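Local coordinates for protein mucus binding proteinn (PDB 4MT5) that probably binds mucins at the bacterial cell surface, this piece being one mucin-binding repeat of a larger wall-anchored adhesin with ubiquitin-like beta-grasp folds, at residues 5-10 with 17-22. Residues are numbered along the deposited sequence; the frame is centred on the assembly and turned at random.
Sequences YVKYVD and LRQDDL
With CG of Tyr8 anti to its carbonyl carbon (chi1 -60°) and CG of Arg18 anti to the backbone N, its chain extended to NE, the two side chains run side by side. They pair across the antiparallel beta hairpin of strands 2-10 and 16-24, part of a ubiquitin-like beta-grasp domain. Arg18 CG packs 3.7 Å from Tyr8 CD2, with ring and guanidinium planes 44° apart. Arg18 grips Asp20 side-on in a salt bridge, NE 3.1 Å from Asp20 OD1, while its NH2 reaches the syn lone pair of Asp20 OD2. An alanine in place of Arg18 would probably leave the Asp20 carboxylate without its charge partner and open a gap beside CD2 and CE2 of Tyr8, where CG and CD had packed. Tyr32 OH is hydrogen-bonded to both Asp20 OD2 and Tyr8 OH, tying this face to the following loop. A classic beta bulge sets Leu17 and Arg18 both opposite Tyr8: Leu17 N donates to Tyr8 O (2.9 Å), and Tyr8 N to Arg18 O. Beyond it, Val6 and Asp20 form a hydrogen-bonded pair, Val6 N 3.0 Å from Asp20 O and Asp20 N 2.9 Å from Val6 O. On the opposite face Gln19 spans two neighbours, its OE1 3.4 Å from Lys7 CD and its NE2 3.2 Å from Tyr5 CD1, the amide turned 49° from the ring.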
loop_
_atom_site.group_PDB
_atom_site.type_symbol
_atom_site.label_atom_id
_atom_site.label_comp_id
_atom_site.label_asym_id
_atom_site.label_seq_id
_atom_site.Cartn_x
_atom_site.Cartn_y
_atom_site.Cartn_z
ATOM N N TYR A 5 5.051 -37.820 -12.318
ATOM C CA TYR A 5 4.807 -36.402 -12.573
ATOM C C TYR A 5 5.212 -35.574 -11.359
ATOM O O TYR A 5 4.950 -35.961 -10.221
ATOM C CB TYR A 5 3.323 -36.132 -12.875
ATOM C CG TYR A 5 2.794 -36.697 -14.172
ATOM C CD1 TYR A 5 3.284 -36.261 -15.401
ATOM C CD2 TYR A 5 1.779 -37.643 -14.172
ATOM C CE1 TYR A 5 2.786 -36.773 -16.602
ATOM C CE2 TYR A 5 1.276 -38.156 -15.362
ATOM C CZ TYR A 5 1.781 -37.718 -16.570
ATOM O OH TYR A 5 1.274 -38.237 -17.742
ATOM N N VAL A 6 5.841 -34.430 -11.598
ATOM C CA VAL A 6 6.158 -33.501 -10.523
ATOM C C VAL A 6 5.479 -32.179 -10.875
ATOM O O VAL A 6 5.801 -31.562 -11.892
ATOM C CB VAL A 6 7.683 -33.335 -10.365
ATOM C CG1 VAL A 6 8.002 -32.343 -9.275
ATOM C CG2 VAL A 6 8.331 -34.675 -10.060
ATOM N N LYS A 7 4.505 -31.772 -10.065
ATOM C CA LYS A 7 3.606 -30.673 -10.441
ATOM C C LYS A 7 3.771 -29.497 -9.481
ATOM O O LYS A 7 3.522 -29.627 -8.280
ATOM C CB LYS A 7 2.147 -31.166 -10.472
ATOM C CG LYS A 7 1.102 -30.104 -10.744
ATOM C CD LYS A 7 -0.283 -30.693 -11.121
ATOM C CE LYS A 7 -1.044 -31.224 -9.904
ATOM N NZ LYS A 7 -2.430 -31.698 -10.225
ATOM N N TYR A 8 4.212 -28.360 -10.013
ATOM C CA TYR A 8 4.428 -27.155 -9.222
ATOM C C TYR A 8 3.208 -26.261 -9.330
ATOM O O TYR A 8 2.876 -25.797 -10.419
ATOM C CB TYR A 8 5.643 -26.381 -9.737
ATOM C CG TYR A 8 6.955 -27.122 -9.696
ATOM C CD1 TYR A 8 7.860 -26.907 -8.670
ATOM C CD2 TYR A 8 7.293 -28.038 -10.694
ATOM C CE1 TYR A 8 9.081 -27.596 -8.635
ATOM C CE2 TYR A 8 8.501 -28.729 -10.666
ATOM C CZ TYR A 8 9.391 -28.501 -9.635
ATOM O OH TYR A 8 10.585 -29.177 -9.606
ATOM N N VAL A 9 2.569 -25.994 -8.193
ATOM C CA VAL A 9 1.291 -25.291 -8.153
ATOM C C VAL A 9 1.337 -23.948 -7.423
ATOM O O VAL A 9 1.807 -23.852 -6.307
ATOM C CB VAL A 9 0.238 -26.161 -7.459
ATOM C CG1 VAL A 9 -1.054 -25.436 -7.386
ATOM C CG2 VAL A 9 0.061 -27.453 -8.196
ATOM N N ASP A 10 0.824 -22.914 -8.067
ATOM C CA ASP A 10 0.589 -21.616 -7.434
ATOM C C ASP A 10 -0.770 -21.601 -6.726
ATOM O O ASP A 10 -1.808 -21.445 -7.368
ATOM C CB ASP A 10 0.661 -20.503 -8.496
ATOM C CG ASP A 10 0.205 -19.155 -7.974
ATOM O OD1 ASP A 10 0.122 -18.983 -6.735
ATOM O OD2 ASP A 10 -0.060 -18.255 -8.809
ATOM N N LEU A 17 2.085 -24.078 -12.584
ATOM C CA LEU A 17 3.203 -23.313 -13.153
ATOM C C LEU A 17 4.067 -24.174 -14.066
ATOM O O LEU A 17 4.522 -23.729 -15.126
ATOM C CB LEU A 17 4.086 -22.735 -12.045
ATOM C CG LEU A 17 3.454 -21.785 -11.025
ATOM C CD1 LEU A 17 4.398 -21.585 -9.850
ATOM C CD2 LEU A 17 3.099 -20.453 -11.666
ATOM N N ARG A 18 4.281 -25.414 -13.640
ATOM C CA ARG A 18 5.220 -26.297 -14.304
ATOM C C ARG A 18 4.881 -27.741 -13.991
ATOM O O ARG A 18 4.508 -28.059 -12.861
ATOM C CB ARG A 18 6.635 -25.980 -13.823
ATOM C CG ARG A 18 7.705 -26.982 -14.206
ATOM C CD ARG A 18 9.067 -26.375 -13.944
ATOM N NE ARG A 18 10.146 -27.350 -14.024
ATOM C CZ ARG A 18 11.422 -27.060 -13.801
ATOM N NH1 ARG A 18 11.782 -25.815 -13.485
ATOM N NH2 ARG A 18 12.337 -28.016 -13.893
ATOM N N GLN A 19 4.984 -28.613 -14.994
ATOM C CA GLN A 19 4.850 -30.037 -14.737
ATOM C C GLN A 19 5.930 -30.831 -15.440
ATOM O O GLN A 19 6.104 -30.728 -16.652
ATOM C CB GLN A 19 3.466 -30.562 -15.094
ATOM C CG GLN A 19 3.330 -32.028 -14.760
ATOM C CD GLN A 19 1.904 -32.521 -14.758
ATOM O OE1 GLN A 19 1.059 -32.022 -14.002
ATOM N NE2 GLN A 19 1.623 -33.516 -15.602
ATOM N N ASP A 20 6.667 -31.612 -14.660
ATOM C CA ASP A 20 7.740 -32.427 -15.199
ATOM C C ASP A 20 7.331 -33.890 -15.386
ATOM O O ASP A 20 6.915 -34.573 -14.448
ATOM C CB ASP A 20 8.986 -32.325 -14.325
ATOM C CG ASP A 20 9.599 -30.941 -14.352
ATOM O OD1 ASP A 20 9.090 -30.079 -15.101
ATOM O OD2 ASP A 20 10.599 -30.712 -13.629
ATOM N N ASP A 21 7.464 -34.355 -16.619
ATOM C CA ASP A 21 7.138 -35.723 -16.974
ATOM C C ASP A 21 8.419 -36.567 -16.973
ATOM O O ASP A 21 9.264 -36.423 -17.851
ATOM C CB ASP A 21 6.489 -35.710 -18.361
ATOM C CG ASP A 21 5.766 -37.001 -18.692
ATOM O OD1 ASP A 21 6.003 -38.015 -17.988
ATOM O OD2 ASP A 21 4.968 -36.993 -19.665
ATOM N N LEU A 22 8.577 -37.435 -15.986
ATOM C CA LEU A 22 9.777 -38.263 -15.911
ATOM C C LEU A 22 9.503 -39.719 -16.256
ATOM O O LEU A 22 8.462 -40.267 -15.886
ATOM C CB LEU A 22 10.402 -38.175 -14.527
ATOM C CG LEU A 22 10.943 -36.787 -14.212
ATOM C CD1 LEU A 22 10.254 -36.216 -12.998
ATOM C CD2 LEU A 22 12.436 -36.876 -13.980
#